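Local coordinates for protein carbohydrate esterase family 2 (CE2) (Chaetomium olivicolor, PDB 4XVH) that probably removes acetyl groups from xylan or related plant polysaccharides, joining a jelly-roll beta-sandwich domain to an SGNH-type hydrolase domain, at residues 47-52 with 73-78; 250-255 with 288-293; 164-169 with 180-185. All coordinates share one frame; numbering follows the deposited sequence.

Contact 1 (47-52 with 73-78)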
loop_
_atom_site.group_PDB
_atom_site.type_symbol
_atom_site.label_atom_id
_atom_site.label_comp_id
_atom_site.label_asym_id
_atom_site.label_seq_id
_atom_site.Cartn_x
_atom_site.Cartn_y
_atom_site.Cartn_z
ATOM N N VAL A 47 14.167 4.392 -9.779
ATOM C CA VAL A 47 14.207 5.824 -10.056
ATOM C C VAL A 47 15.639 6.326 -9.856
ATOM O O VAL A 47 16.208 6.187 -8.775
ATOM C CB VAL A 47 13.227 6.626 -9.166
ATOM C CG1 VAL A 47 13.549 8.111 -9.233
ATOM C CG2 VAL A 47 11.758 6.353 -9.608
ATOM N N ILE A 48 16.218 6.869 -10.924
ATOM C CA ILE A 48 17.604 7.304 -10.921
ATOM C C ILE A 48 17.667 8.825 -11.008
ATOM O O ILE A 48 17.049 9.417 -11.917
ATOM C CB ILE A 48 18.375 6.689 -12.118
ATOM C CG1 ILE A 48 18.167 5.179 -12.161
ATOM C CG2 ILE A 48 19.867 7.025 -12.049
ATOM C CD1 ILE A 48 18.806 4.471 -10.894
ATOM N N ASP A 49 18.394 9.459 -10.088
ATOM C CA ASP A 49 18.502 10.918 -10.097
ATOM C C ASP A 49 17.127 11.597 -10.110
ATOM O O ASP A 49 16.937 12.646 -10.736
ATOM C CB ASP A 49 19.339 11.365 -11.303
ATOM C CG ASP A 49 20.768 10.856 -11.217
ATOM O OD1 ASP A 49 21.186 10.595 -10.071
ATOM O OD2 ASP A 49 21.449 10.711 -12.259
ATOM N N GLY A 50 16.178 10.958 -9.432
ATOM C CA GLY A 50 14.803 11.411 -9.384
ATOM C C GLY A 50 14.113 11.478 -10.728
ATOM O O GLY A 50 13.208 12.274 -10.910
ATOM N N GLY A 51 14.532 10.651 -11.678
ATOM C CA GLY A 51 13.927 10.686 -12.993
ATOM C C GLY A 51 12.664 9.849 -13.130
ATOM O O GLY A 51 12.089 9.362 -12.148
ATOM N N GLU A 52 12.244 9.661 -14.375
ATOM C CA GLU A 52 11.106 8.801 -14.670
ATOM C C GLU A 52 11.382 7.373 -14.216
ATOM O O GLU A 52 12.474 6.843 -14.416
ATOM C CB GLU A 52 10.794 8.820 -16.168
ATOM C CG GLU A 52 10.398 10.190 -16.683
ATOM C CD GLU A 52 9.069 10.635 -16.093
ATOM O OE1 GLU A 52 8.134 9.805 -16.095
ATOM O OE2 GLU A 52 8.969 11.785 -15.610
ATOM N N GLY A 73 29.984 10.315 -11.455
ATOM C CA GLY A 73 29.679 11.331 -10.465
ATOM C C GLY A 73 28.583 10.867 -9.520
ATOM O O GLY A 73 28.264 9.684 -9.467
ATOM N N LYS A 74 28.004 11.798 -8.774
ATOM C CA LYS A 74 26.999 11.436 -7.766
ATOM C C LYS A 74 25.663 11.039 -8.407
ATOM O O LYS A 74 25.193 11.691 -9.346
ATOM C CB LYS A 74 26.795 12.595 -6.770
ATOM C CG LYS A 74 25.644 12.338 -5.798
ATOM C CD LYS A 74 25.557 13.369 -4.687
ATOM C CE LYS A 74 24.369 13.052 -3.757
ATOM N NZ LYS A 74 24.283 14.047 -2.654
ATOM N N HIS A 75 25.066 9.950 -7.939
ATOM C CA HIS A 75 23.732 9.584 -8.401
ATOM C C HIS A 75 22.903 9.095 -7.208
ATOM O O HIS A 75 23.470 8.624 -6.220
ATOM C CB HIS A 75 23.799 8.515 -9.494
ATOM C CG HIS A 75 24.520 8.975 -10.720
ATOM N ND1 HIS A 75 23.925 9.767 -11.682
ATOM C CD2 HIS A 75 25.808 8.810 -11.107
ATOM C CE1 HIS A 75 24.816 10.057 -12.619
ATOM N NE2 HIS A 75 25.964 9.481 -12.296
ATOM N N THR A 76 21.584 9.275 -7.288
ATOM C CA THR A 76 20.658 8.753 -6.289
ATOM C C THR A 76 19.900 7.596 -6.909
ATOM O O THR A 76 19.611 7.589 -8.112
ATOM C CB THR A 76 19.638 9.805 -5.791
ATOM O OG1 THR A 76 18.839 10.259 -6.896
ATOM C CG2 THR A 76 20.328 11.000 -5.137
ATOM N N VAL A 77 19.573 6.613 -6.080
ATOM C CA VAL A 77 18.822 5.450 -6.523
ATOM C C VAL A 77 17.696 5.175 -5.530
ATOM O O VAL A 77 17.930 5.066 -4.312
ATOM C CB VAL A 77 19.716 4.201 -6.648
ATOM C CG1 VAL A 77 18.912 3.036 -7.117
ATOM C CG2 VAL A 77 20.891 4.468 -7.611
ATOM N N VAL A 78 16.478 5.094 -6.055
ATOM C CA VAL A 78 15.320 4.662 -5.256
ATOM C C VAL A 78 14.620 3.521 -5.976
ATOM O O VAL A 78 14.219 3.658 -7.140
ATOM C CB VAL A 78 14.330 5.814 -5.009
ATOM C CG1 VAL A 78 13.060 5.319 -4.262
ATOM C CG2 VAL A 78 15.009 6.916 -4.213
HETATM O O HOH W 1 16.681 8.846 -7.605
#
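D49 sets both carboxylate oxygens against two consecutive residues of strand 73-81. Its OD2 accepts from H75 ND1 at 2.7 Å, using the syn lone pair. The donor's target lies only 4° out of the imidazole plane, and carboxylate and ring are nearly coplanar, 25° apart. The other oxygen, D49 OD1, takes the backbone N-H of T76 at 3.1 Å, approached almost along its C-O axis. The same residue also donates, from D49 N to T76 O at 3.0 Å, giving three direct bonds between one aspartate and the opposing strand.

A water forms the next layer. It donates to V47 O, accepts from G50 N at 2.8 Å and lies 2.7 Å from T76 OG1, a hydrogen-bonded partner whose proton is not assigned. With OG1 between its own backbone N and carbonyl carbon (chi1 61°), T76 holds this hydroxyl oxygen 3.3 Å from D49 CA, where the water can reach it.

Further along, V47 and V78 form an antiparallel hydrogen-bonded pair, its shorter bond being V47 N to V78 O at 2.7 Å. I48 and V77 make the adjoining non-hydrogen-bonded pair; their side chains lie side by side, with I48 CD1 3.9 Å from V77 CG2. A type I' turn from I48 to G51, closed by G51 N to I48 O, puts D49 at the end of the strand pairing in this antiparallel beta-sandwich domain.

H75 is gripped at both nitrogens, since NE2 is bonded to R71 O. Two acceptors facing the two ring nitrogens would be consistent with a protonated imidazolium paired with the D49 carboxylate.

Contact 2 (250-255 with 288-293); sequences HFFLLN and KAHFVD
H250 ND1 and H290 NE2 are hydrogen-bonded at 2.7 Å and almost straight, with an angle of 174°; either nitrogen could be the donor. The two imidazoles meet rim to rim, and the ring planes are close to parallel. At the other end of the pairing, N255 ND2 donates a hydrogen bond to D293 OD1, also at 2.7 Å. The acceptor lies in the amide plane, although the carboxylate itself is turned 69° from that plane. The amide is further fixed by ND2 to T275 OG1 and by W294 N to OD1.

Between these ends the strands run parallel in register, F251 to L254 opposite A289 to V292. Backbone bonds include F251 N to K288 O, L253 N to H290 O at 2.9 Å and V292 N to L253 O at 3.0 Å; H290 N to F251 O is weak, its angle being only 128°.

On the face of F252 and H290, the rings are near parallel but slid apart, with F252 CE2 3.7 Å from H290 CD2. V292 CG2 meets the edge of the F252 ring, while V292 CB lies 3.8 Å from L254 CD1. At the start of the pairing, K288 CG sits over one face of the H250 ring in a CH-pi contact, 3.9 Å from the ring centroid.

This is the final strand pair of the five-stranded parallel sheet, joined through helix 270-285 as a beta-alpha-beta unit. Helix 309-327 packs on F252, L254, H290 and V292; helices 228-243 and 270-285 meet the opposite face through F251, L253 and F291, and strand 207-211 pairs with 250-254 on its other side.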
loop_
_atom_site.group_PDB
_atom_site.type_symbol
_atom_site.label_atom_id
_atom_site.label_comp_id
_atom_site.label_asym_id
_atom_site.label_seq_id
_atom_site.Cartn_x
_atom_site.Cartn_y
_atom_site.Cartn_z
ATOM N N HIS A 250 -3.116 10.115 14.047
ATOM C CA HIS A 250 -4.460 10.358 13.538
ATOM C C HIS A 250 -4.833 9.268 12.537
ATOM O O HIS A 250 -3.977 8.783 11.789
ATOM C CB HIS A 250 -4.567 11.732 12.885
ATOM C CG HIS A 250 -4.617 12.848 13.882
ATOM N ND1 HIS A 250 -5.703 13.683 14.013
ATOM C CD2 HIS A 250 -3.721 13.248 14.816
ATOM C CE1 HIS A 250 -5.482 14.546 14.995
ATOM N NE2 HIS A 250 -4.277 14.315 15.483
ATOM N N PHE A 251 -6.110 8.886 12.528
ATOM C CA PHE A 251 -6.559 7.811 11.646
ATOM C C PHE A 251 -7.508 8.353 10.577
ATOM O O PHE A 251 -8.417 9.160 10.878
ATOM C CB PHE A 251 -7.232 6.697 12.480
ATOM C CG PHE A 251 -6.253 5.930 13.330
ATOM C CD1 PHE A 251 -5.734 6.503 14.483
ATOM C CD2 PHE A 251 -5.794 4.678 12.920
ATOM C CE1 PHE A 251 -4.819 5.833 15.265
ATOM C CE2 PHE A 251 -4.876 3.985 13.673
ATOM C CZ PHE A 251 -4.369 4.566 14.854
ATOM N N PHE A 252 -7.301 7.892 9.345
ATOM C CA PHE A 252 -8.047 8.338 8.180
ATOM C C PHE A 252 -8.744 7.136 7.562
ATOM O O PHE A 252 -8.105 6.267 6.947
ATOM C CB PHE A 252 -7.097 9.057 7.206
ATOM C CG PHE A 252 -6.501 10.296 7.828
ATOM C CD1 PHE A 252 -5.356 10.202 8.625
ATOM C CD2 PHE A 252 -7.170 11.514 7.770
ATOM C CE1 PHE A 252 -4.839 11.314 9.286
ATOM C CE2 PHE A 252 -6.631 12.659 8.444
ATOM C CZ PHE A 252 -5.465 12.539 9.184
ATOM N N LEU A 253 -10.061 7.095 7.753
ATOM C CA LEU A 253 -10.899 5.961 7.370
ATOM C C LEU A 253 -11.684 6.273 6.102
ATOM O O LEU A 253 -12.519 7.180 6.073
ATOM C CB LEU A 253 -11.854 5.601 8.517
ATOM C CG LEU A 253 -11.217 5.470 9.908
ATOM C CD1 LEU A 253 -12.223 4.945 10.964
ATOM C CD2 LEU A 253 -9.982 4.594 9.931
ATOM N N LEU A 254 -11.402 5.539 5.045
ATOM C CA LEU A 254 -11.986 5.848 3.737
ATOM C C LEU A 254 -13.074 4.867 3.342
ATOM O O LEU A 254 -12.979 3.681 3.619
ATOM C CB LEU A 254 -10.916 5.824 2.632
ATOM C CG LEU A 254 -9.962 7.008 2.447
ATOM C CD1 LEU A 254 -8.981 7.160 3.613
ATOM C CD2 LEU A 254 -9.201 6.841 1.080
ATOM N N ASN A 255 -14.088 5.361 2.642
ATOM C CA ASN A 255 -15.030 4.473 2.024
ATOM C C ASN A 255 -14.513 4.118 0.615
ATOM O O ASN A 255 -13.454 4.597 0.162
ATOM C CB ASN A 255 -16.428 5.111 1.992
ATOM C CG ASN A 255 -16.424 6.466 1.344
ATOM O OD1 ASN A 255 -15.435 6.855 0.749
ATOM N ND2 ASN A 255 -17.542 7.196 1.452
ATOM N N LYS A 288 -9.151 12.001 17.043
ATOM C CA LYS A 288 -8.012 11.641 16.199
ATOM C C LYS A 288 -8.408 10.712 15.045
ATOM O O LYS A 288 -7.564 10.296 14.264
ATOM C CB LYS A 288 -6.911 11.004 17.039
ATOM C CG LYS A 288 -6.180 12.040 17.905
ATOM C CD LYS A 288 -5.115 11.406 18.744
ATOM C CE LYS A 288 -4.754 12.291 19.948
ATOM N NZ LYS A 288 -4.136 13.563 19.498
ATOM N N ALA A 289 -9.697 10.407 14.937
ATOM C CA ALA A 289 -10.220 9.648 13.798
ATOM C C ALA A 289 -10.904 10.591 12.827
ATOM O O ALA A 289 -11.567 11.540 13.245
ATOM C CB ALA A 289 -11.195 8.586 14.255
ATOM N N HIS A 290 -10.792 10.299 11.538
ATOM C CA HIS A 290 -11.307 11.187 10.506
ATOM C C HIS A 290 -11.883 10.381 9.371
ATOM O O HIS A 290 -11.213 9.461 8.869
ATOM C CB HIS A 290 -10.187 12.086 9.967
ATOM C CG HIS A 290 -9.425 12.798 11.038
ATOM N ND1 HIS A 290 -9.795 14.040 11.508
ATOM C CD2 HIS A 290 -8.326 12.438 11.740
ATOM C CE1 HIS A 290 -8.962 14.411 12.470
ATOM N NE2 HIS A 290 -8.049 13.463 12.612
ATOM N N PHE A 291 -13.085 10.751 8.920
ATOM C CA PHE A 291 -13.658 10.119 7.719
ATOM C C PHE A 291 -13.204 10.834 6.464
ATOM O O PHE A 291 -13.202 12.069 6.396
ATOM C CB PHE A 291 -15.200 10.109 7.770
ATOM C CG PHE A 291 -15.857 9.921 6.408
ATOM C CD1 PHE A 291 -15.833 8.695 5.774
ATOM C CD2 PHE A 291 -16.511 10.994 5.768
ATOM C CE1 PHE A 291 -16.441 8.530 4.502
ATOM C CE2 PHE A 291 -17.132 10.827 4.530
ATOM C CZ PHE A 291 -17.097 9.599 3.909
ATOM N N VAL A 292 -12.786 10.068 5.465
ATOM C CA VAL A 292 -12.349 10.682 4.222
ATOM C C VAL A 292 -13.168 10.031 3.101
ATOM O O VAL A 292 -13.127 8.815 2.908
ATOM C CB VAL A 292 -10.803 10.500 3.991
ATOM C CG1 VAL A 292 -10.401 11.037 2.601
ATOM C CG2 VAL A 292 -9.997 11.168 5.120
ATOM N N ASP A 293 -13.935 10.838 2.372
ATOM C CA ASP A 293 -14.793 10.305 1.318
ATOM C C ASP A 293 -14.015 9.993 0.055
ATOM O O ASP A 293 -13.088 10.711 -0.287
ATOM C CB ASP A 293 -15.913 11.297 1.000
ATOM C CG ASP A 293 -16.912 10.746 0.034
ATOM O OD1 ASP A 293 -17.414 9.606 0.232
ATOM O OD2 ASP A 293 -17.205 11.469 -0.937
#

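Contact 3 (164-169 with 180-185); sequences KGLIRN and LMPQLY
G165 O receives the backbone N-H of M181, the first residue of helix 181-184, so the loop 164-169 of this SGNH-type hydrolase domain closes on a helix N-terminus with L180 at the N-cap position. The M181 N to G165 O bond is 3.0 Å long, and the donor lies nearly in line with the carbonyl, at a C=O...N angle of 175°.

The other polar links hold the loop in shape. N169 OD1 accepts from G165 N at 2.7 Å, in the plane of its carbonyl, while N169 ND2 bonds to P179 O, just before the helix. An alanine in place of N169 would probably leave G165 N without its acceptor, strip P179 O of one of its two donors, and loosen the loop against L180 CD2. Outside the pair, D216 takes the N-H groups of L166 and I167 on its two carboxylate oxygens, and K164 O is bonded by ND2 of N215, one of the residues lining the pocket that holds the bound polyether.

Apolar contact centres on L180, whose two methyls divide the loop between them. CD1 approaches the carbonyl oxygens of L166 and I167, at 3.4 Å from I167 O, whereas CD2 lies 3.4 Å from N169 OD1 and also meets R168 CA. The aliphatic chain of K164, next in the loop to G165, crosses M181 and L184 at about a right angle. Its CB is 3.5 Å from M181 SD, and a bend at chi2 (-62°) turns CD back beside L184. K164 NZ bonds to P179 O, the same carbonyl that N169 uses. P182 completes the packing, its ring crossing L166 at about a right angle, with P182 CG 4.0 Å from L166 CD1.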
loop_
_atom_site.group_PDB
_atom_site.type_symbol
_atom_site.label_atom_id
_atom_site.label_comp_id
_atom_site.label_asym_id
_atom_site.label_seq_id
_atom_site.Cartn_x
_atom_site.Cartn_y
_atom_site.Cartn_z
ATOM N N LYS A 164 -8.473 -8.858 0.491
ATOM C CA LYS A 164 -8.580 -8.952 1.931
ATOM C C LYS A 164 -9.583 -7.974 2.494
ATOM O O LYS A 164 -9.786 -6.878 1.974
ATOM C CB LYS A 164 -7.220 -8.736 2.593
ATOM C CG LYS A 164 -6.199 -9.811 2.226
ATOM C CD LYS A 164 -6.654 -11.199 2.709
ATOM C CE LYS A 164 -5.506 -12.208 2.591
ATOM N NZ LYS A 164 -5.906 -13.562 3.093
ATOM N N GLY A 165 -10.193 -8.371 3.604
ATOM C CA GLY A 165 -11.145 -7.515 4.274
ATOM C C GLY A 165 -10.794 -7.226 5.729
ATOM O O GLY A 165 -9.742 -7.621 6.234
ATOM N N LEU A 166 -11.699 -6.516 6.387
ATOM C CA LEU A 166 -11.629 -6.233 7.805
ATOM C C LEU A 166 -12.232 -7.366 8.652
ATOM O O LEU A 166 -11.617 -7.808 9.618
ATOM C CB LEU A 166 -12.366 -4.930 8.088
ATOM C CG LEU A 166 -12.509 -4.460 9.541
ATOM C CD1 LEU A 166 -11.110 -4.154 10.140
ATOM C CD2 LEU A 166 -13.435 -3.244 9.638
ATOM N N ILE A 167 -13.455 -7.796 8.326
ATOM C CA ILE A 167 -14.083 -8.907 9.052
ATOM C C ILE A 167 -14.238 -10.141 8.166
ATOM O O ILE A 167 -14.301 -11.236 8.672
ATOM C CB ILE A 167 -15.473 -8.541 9.637
ATOM C CG1 ILE A 167 -16.478 -8.213 8.541
ATOM C CG2 ILE A 167 -15.357 -7.359 10.561
ATOM C CD1 ILE A 167 -17.892 -8.104 9.078
ATOM N N ARG A 168 -14.273 -9.968 6.844
ATOM C CA ARG A 168 -14.326 -11.124 5.967
ATOM C C ARG A 168 -13.729 -10.750 4.623
ATOM O O ARG A 168 -13.852 -9.616 4.183
ATOM C CB ARG A 168 -15.772 -11.646 5.819
ATOM C CG ARG A 168 -16.755 -10.678 5.150
ATOM C CD ARG A 168 -18.210 -11.217 5.187
ATOM N NE ARG A 168 -19.078 -10.461 4.280
ATOM C CZ ARG A 168 -20.356 -10.775 4.023
ATOM N NH1 ARG A 168 -20.942 -11.812 4.625
ATOM N NH2 ARG A 168 -21.069 -10.028 3.174
ATOM N N ASN A 169 -13.061 -11.710 3.990
ATOM C CA ASN A 169 -12.393 -11.458 2.727
ATOM C C ASN A 169 -13.341 -11.552 1.526
ATOM O O ASN A 169 -14.567 -11.652 1.707
ATOM C CB ASN A 169 -11.223 -12.419 2.573
ATOM C CG ASN A 169 -10.154 -12.210 3.650
ATOM O OD1 ASN A 169 -9.859 -11.064 4.046
ATOM N ND2 ASN A 169 -9.589 -13.316 4.145
ATOM N N LEU A 180 -7.458 -12.151 7.860
ATOM C CA LEU A 180 -7.956 -10.803 7.581
ATOM C C LEU A 180 -6.839 -9.757 7.703
ATOM O O LEU A 180 -5.758 -10.062 8.182
ATOM C CB LEU A 180 -9.098 -10.464 8.540
ATOM C CG LEU A 180 -10.163 -11.570 8.573
ATOM C CD1 LEU A 180 -11.121 -11.404 9.751
ATOM C CD2 LEU A 180 -10.943 -11.597 7.235
ATOM N N MET A 181 -7.071 -8.538 7.240
ATOM C CA MET A 181 -6.002 -7.530 7.315
ATOM C C MET A 181 -5.449 -7.274 8.729
ATOM O O MET A 181 -4.238 -7.084 8.868
ATOM C CB MET A 181 -6.457 -6.199 6.703
ATOM C CG MET A 181 -6.315 -6.149 5.171
ATOM S SD MET A 181 -4.831 -6.923 4.464
ATOM C CE MET A 181 -3.514 -5.876 5.087
ATOM N N PRO A 182 -6.306 -7.262 9.776
ATOM C CA PRO A 182 -5.707 -6.975 11.092
ATOM C C PRO A 182 -4.630 -7.991 11.485
ATOM O O PRO A 182 -3.577 -7.612 12.001
ATOM C CB PRO A 182 -6.921 -7.032 12.060
ATOM C CG PRO A 182 -8.078 -6.496 11.148
ATOM C CD PRO A 182 -7.787 -7.227 9.834
ATOM N N GLN A 183 -4.885 -9.265 11.230
ATOM C CA GLN A 183 -3.893 -10.291 11.496
ATOM C C GLN A 183 -2.632 -10.077 10.659
ATOM O O GLN A 183 -1.521 -10.210 11.166
ATOM C CB GLN A 183 -4.483 -11.696 11.229
ATOM C CG GLN A 183 -3.498 -12.853 11.349
ATOM C CD GLN A 183 -4.165 -14.214 11.030
ATOM O OE1 GLN A 183 -5.367 -14.269 10.779
ATOM N NE2 GLN A 183 -3.382 -15.300 11.042
ATOM N N LEU A 184 -2.815 -9.777 9.377
ATOM C CA LEU A 184 -1.696 -9.584 8.472
ATOM C C LEU A 184 -0.849 -8.397 8.918
ATOM O O LEU A 184 0.370 -8.407 8.786
ATOM C CB LEU A 184 -2.204 -9.383 7.037
ATOM C CG LEU A 184 -2.821 -10.710 6.508
ATOM C CD1 LEU A 184 -3.422 -10.572 5.109
ATOM C CD2 LEU A 184 -1.832 -11.878 6.577
ATOM N N TYR A 185 -1.514 -7.369 9.437
ATOM C CA TYR A 185 -0.816 -6.190 9.956
ATOM C C TYR A 185 0.131 -6.484 11.140
ATOM O O TYR A 185 0.964 -5.625 11.491
ATOM C CB TYR A 185 -1.831 -5.125 10.364
ATOM C CG TYR A 185 -1.267 -3.748 10.684
ATOM C CD1 TYR A 185 -0.786 -2.906 9.670
ATOM C CD2 TYR A 185 -1.250 -3.283 11.986
ATOM C CE1 TYR A 185 -0.296 -1.639 9.971
ATOM C CE2 TYR A 185 -0.769 -2.042 12.283
ATOM C CZ TYR A 185 -0.289 -1.224 11.296
ATOM O OH TYR A 185 0.164 0.034 11.637
#

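Along the chain contact 1 comes first, then contacts 3 and 2. Contact 1 belongs to the N-terminal beta-sandwich domain; contacts 2 and 3 lie in the SGNH-type hydrolase domain. The centres of contacts 1 and 3 are about 36 Å apart, on opposite sides of the chain's centre, and those of contacts 1 and 2 about 34 Å. Contacts 2 and 3 are closer, with centres about 18 Å and nearest atoms about 7 Å apart, and both pack against helix 228-243. Contact 2 forms one edge of the parallel sheet, while contact 3 follows strand 155-160 at the other edge and lies nearer the bound polyether, so contacts 2 and 3, unlike contact 1, shape the probable catalytic domain.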